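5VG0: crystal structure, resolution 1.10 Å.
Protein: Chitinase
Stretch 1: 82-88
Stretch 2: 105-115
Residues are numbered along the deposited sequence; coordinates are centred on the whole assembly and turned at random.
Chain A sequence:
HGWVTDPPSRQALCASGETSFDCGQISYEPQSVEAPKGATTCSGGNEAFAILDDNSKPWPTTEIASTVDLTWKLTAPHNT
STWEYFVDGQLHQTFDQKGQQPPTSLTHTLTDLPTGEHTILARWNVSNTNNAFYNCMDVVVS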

# COMPACT_ATOMS: atom_id res chain seq x y z
N THR A 82 8.34 4.69 10.41
CA THR A 82 6.89 4.81 10.49
C THR A 82 6.20 4.11 9.32
O THR A 82 6.75 3.94 8.24
CB THR A 82 6.45 6.28 10.50
OG1 THR A 82 6.95 6.93 9.34
CG2 THR A 82 6.89 6.99 11.75
N TRP A 83 4.95 3.78 9.60
CA TRP A 83 3.95 3.40 8.61
C TRP A 83 3.00 4.58 8.51
O TRP A 83 2.39 4.97 9.51
CB TRP A 83 3.19 2.15 9.07
CG TRP A 83 4.05 1.01 9.49
CD1 TRP A 83 4.59 0.80 10.72
CD2 TRP A 83 4.46 -0.09 8.68
NE1 TRP A 83 5.31 -0.35 10.73
CE2 TRP A 83 5.24 -0.93 9.49
CE3 TRP A 83 4.23 -0.45 7.35
CZ2 TRP A 83 5.81 -2.09 9.00
CZ3 TRP A 83 4.78 -1.61 6.87
CH2 TRP A 83 5.57 -2.41 7.69
N GLU A 84 2.87 5.16 7.33
CA GLU A 84 2.02 6.32 7.12
C GLU A 84 0.88 5.94 6.20
O GLU A 84 1.10 5.33 5.16
CB GLU A 84 2.81 7.47 6.50
CG GLU A 84 3.88 8.04 7.42
CD GLU A 84 4.72 9.08 6.73
OE1 GLU A 84 5.36 8.74 5.72
OE2 GLU A 84 4.70 10.24 7.19
N TYR A 85 -0.33 6.31 6.58
CA TYR A 85 -1.52 6.04 5.79
C TYR A 85 -2.16 7.35 5.37
O TYR A 85 -2.49 8.18 6.23
CB TYR A 85 -2.51 5.19 6.58
CG TYR A 85 -1.97 3.83 6.90
CD1 TYR A 85 -2.09 2.80 6.00
CD2 TYR A 85 -1.29 3.57 8.07
CE1 TYR A 85 -1.59 1.55 6.25
CE2 TYR A 85 -0.78 2.30 8.33
CZ TYR A 85 -0.94 1.29 7.42
OH TYR A 85 -0.45 0.03 7.62
N PHE A 86 -2.32 7.51 4.07
CA PHE A 86 -2.91 8.69 3.46
C PHE A 86 -4.26 8.32 2.88
O PHE A 86 -4.44 7.21 2.38
CB PHE A 86 -2.03 9.21 2.30
CG PHE A 86 -0.66 9.65 2.70
CD1 PHE A 86 0.35 8.73 2.95
CD2 PHE A 86 -0.36 11.00 2.80
CE1 PHE A 86 1.61 9.17 3.32
CE2 PHE A 86 0.90 11.42 3.16
CZ PHE A 86 1.88 10.49 3.42
N VAL A 87 -5.21 9.23 2.94
CA VAL A 87 -6.49 9.07 2.27
C VAL A 87 -6.57 10.16 1.22
O VAL A 87 -6.52 11.35 1.55
CB VAL A 87 -7.66 9.13 3.26
CG1 VAL A 87 -9.00 9.09 2.52
CG2 VAL A 87 -7.52 8.01 4.28
N ASP A 88 -6.64 9.76 -0.04
CA ASP A 88 -6.68 10.70 -1.16
C ASP A 88 -5.55 11.72 -1.07
O ASP A 88 -5.73 12.90 -1.34
CB ASP A 88 -8.04 11.38 -1.27
CG ASP A 88 -9.18 10.40 -1.31
OD1 ASP A 88 -9.06 9.32 -1.94
OD2 ASP A 88 -10.21 10.73 -0.72
N SER A 105 3.85 -10.72 9.51
CA SER A 105 2.42 -10.51 9.35
C SER A 105 2.03 -9.41 10.32
O SER A 105 2.19 -9.58 11.53
CB SER A 105 1.65 -11.79 9.66
OG SER A 105 0.27 -11.55 9.49
N LEU A 106 1.55 -8.29 9.80
CA LEU A 106 1.31 -7.09 10.59
C LEU A 106 -0.06 -6.54 10.25
O LEU A 106 -0.38 -6.38 9.07
CB LEU A 106 2.38 -6.04 10.24
CG LEU A 106 2.27 -4.68 10.90
CD1 LEU A 106 2.40 -4.78 12.41
CD2 LEU A 106 3.35 -3.79 10.34
N THR A 107 -0.85 -6.25 11.27
CA THR A 107 -2.17 -5.67 11.08
C THR A 107 -2.25 -4.33 11.81
O THR A 107 -1.88 -4.24 12.98
CB THR A 107 -3.26 -6.64 11.55
OG1 THR A 107 -3.17 -7.84 10.77
CG2 THR A 107 -4.63 -6.04 11.40
N HIS A 108 -2.75 -3.32 11.11
CA HIS A 108 -3.04 -2.01 11.67
C HIS A 108 -4.52 -1.73 11.53
O HIS A 108 -5.13 -2.06 10.51
CB HIS A 108 -2.29 -0.94 10.90
CG HIS A 108 -0.83 -0.93 11.16
ND1 HIS A 108 0.09 -0.59 10.19
CD2 HIS A 108 -0.12 -1.17 12.28
CE1 HIS A 108 1.30 -0.64 10.70
NE2 HIS A 108 1.21 -0.99 11.96
N THR A 109 -5.09 -1.08 12.52
CA THR A 109 -6.49 -0.67 12.47
C THR A 109 -6.57 0.80 12.11
O THR A 109 -6.08 1.65 12.85
CB THR A 109 -7.19 -0.92 13.81
OG1 THR A 109 -7.06 -2.31 14.15
CG2 THR A 109 -8.66 -0.56 13.73
N LEU A 110 -7.20 1.09 10.99
CA LEU A 110 -7.50 2.45 10.58
C LEU A 110 -8.91 2.78 11.03
O LEU A 110 -9.81 1.93 10.97
CB LEU A 110 -7.41 2.59 9.06
CG LEU A 110 -6.06 2.29 8.44
CD1 LEU A 110 -6.08 2.63 6.96
CD2 LEU A 110 -4.93 3.01 9.14
N THR A 111 -9.11 4.01 11.50
CA THR A 111 -10.43 4.45 11.96
C THR A 111 -10.78 5.77 11.30
O THR A 111 -9.93 6.47 10.75
CB THR A 111 -10.53 4.60 13.50
OG1 THR A 111 -9.81 5.76 13.92
CG2 THR A 111 -10.04 3.37 14.21
N ASP A 112 -12.06 6.13 11.37
CA ASP A 112 -12.52 7.44 10.90
C ASP A 112 -12.21 7.64 9.42
O ASP A 112 -11.87 8.75 9.00
CB ASP A 112 -11.95 8.58 11.76
CG ASP A 112 -12.55 9.92 11.44
OD1 ASP A 112 -13.74 9.99 11.06
OD2 ASP A 112 -11.84 10.92 11.61
N LEU A 113 -12.37 6.59 8.63
CA LEU A 113 -12.24 6.76 7.18
C LEU A 113 -13.51 7.40 6.62
O LEU A 113 -14.61 7.04 7.02
CB LEU A 113 -12.02 5.41 6.51
CG LEU A 113 -10.71 4.72 6.87
CD1 LEU A 113 -10.68 3.32 6.30
CD2 LEU A 113 -9.52 5.50 6.39
N PRO A 114 -13.37 8.36 5.70
CA PRO A 114 -14.55 9.01 5.14
C PRO A 114 -15.33 8.06 4.26
O PRO A 114 -14.77 7.19 3.59
CB PRO A 114 -13.94 10.16 4.32
CG PRO A 114 -12.59 9.64 3.92
CD PRO A 114 -12.12 8.83 5.09
N THR A 115 -16.64 8.25 4.23
CA THR A 115 -17.48 7.38 3.41
C THR A 115 -17.31 7.71 1.93
O THR A 115 -16.88 8.80 1.56
CB THR A 115 -18.96 7.45 3.82
OG1 THR A 115 -19.46 8.77 3.62
CG2 THR A 115 -19.16 7.04 5.27

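The most unusual feature of this contact is a histidine in a largely apolar interface, His-108, which contacts two aromatic residues in different ways: an edge against Trp-83 and a hydrogen bond to Tyr-85. Its ring presents an edge to the face of Trp-83, with CE1 3.4 Å from Trp-83 CG and the planes at 69°, so a polarized C–H edge meets the tryptophan pi cloud. ND1 of His-108 lies 2.7 Å from Tyr-85 OH, a short hydrogen bond in which either atom could be the donor. The tyrosine and histidine rings meet rim to rim, nearly perpendicular, and the hydroxyl lies near the imidazole plane, where the lone pair or the N–H of ND1 points.

The example illustrates how two strands packed face to face, whose axes come within 10.3 Å and cross at −38°, can accommodate a buried polar group by pairing it within the layer of side chains. Alternation along strand 82-87 directs Trp-83, Tyr-85 and Val-87 toward the second stretch, which answers with Leu-106, His-108 and Leu-110. A leucine methyl lies over one face of each ring: Leu-106 CD2 sits 3.3 Å from Trp-83 CZ2, sharing that face with His-108, and Leu-110 CD2 3.8 Å from Tyr-85 CG, both as CH-pi contacts. Past the end of strand 105-110, the contacts with Val-87 are aliphatic, with Val-87 CG2 3.8 Å from Leu-113 CD2 and Val-87 CG1 3.9 Å from Pro-114 CG.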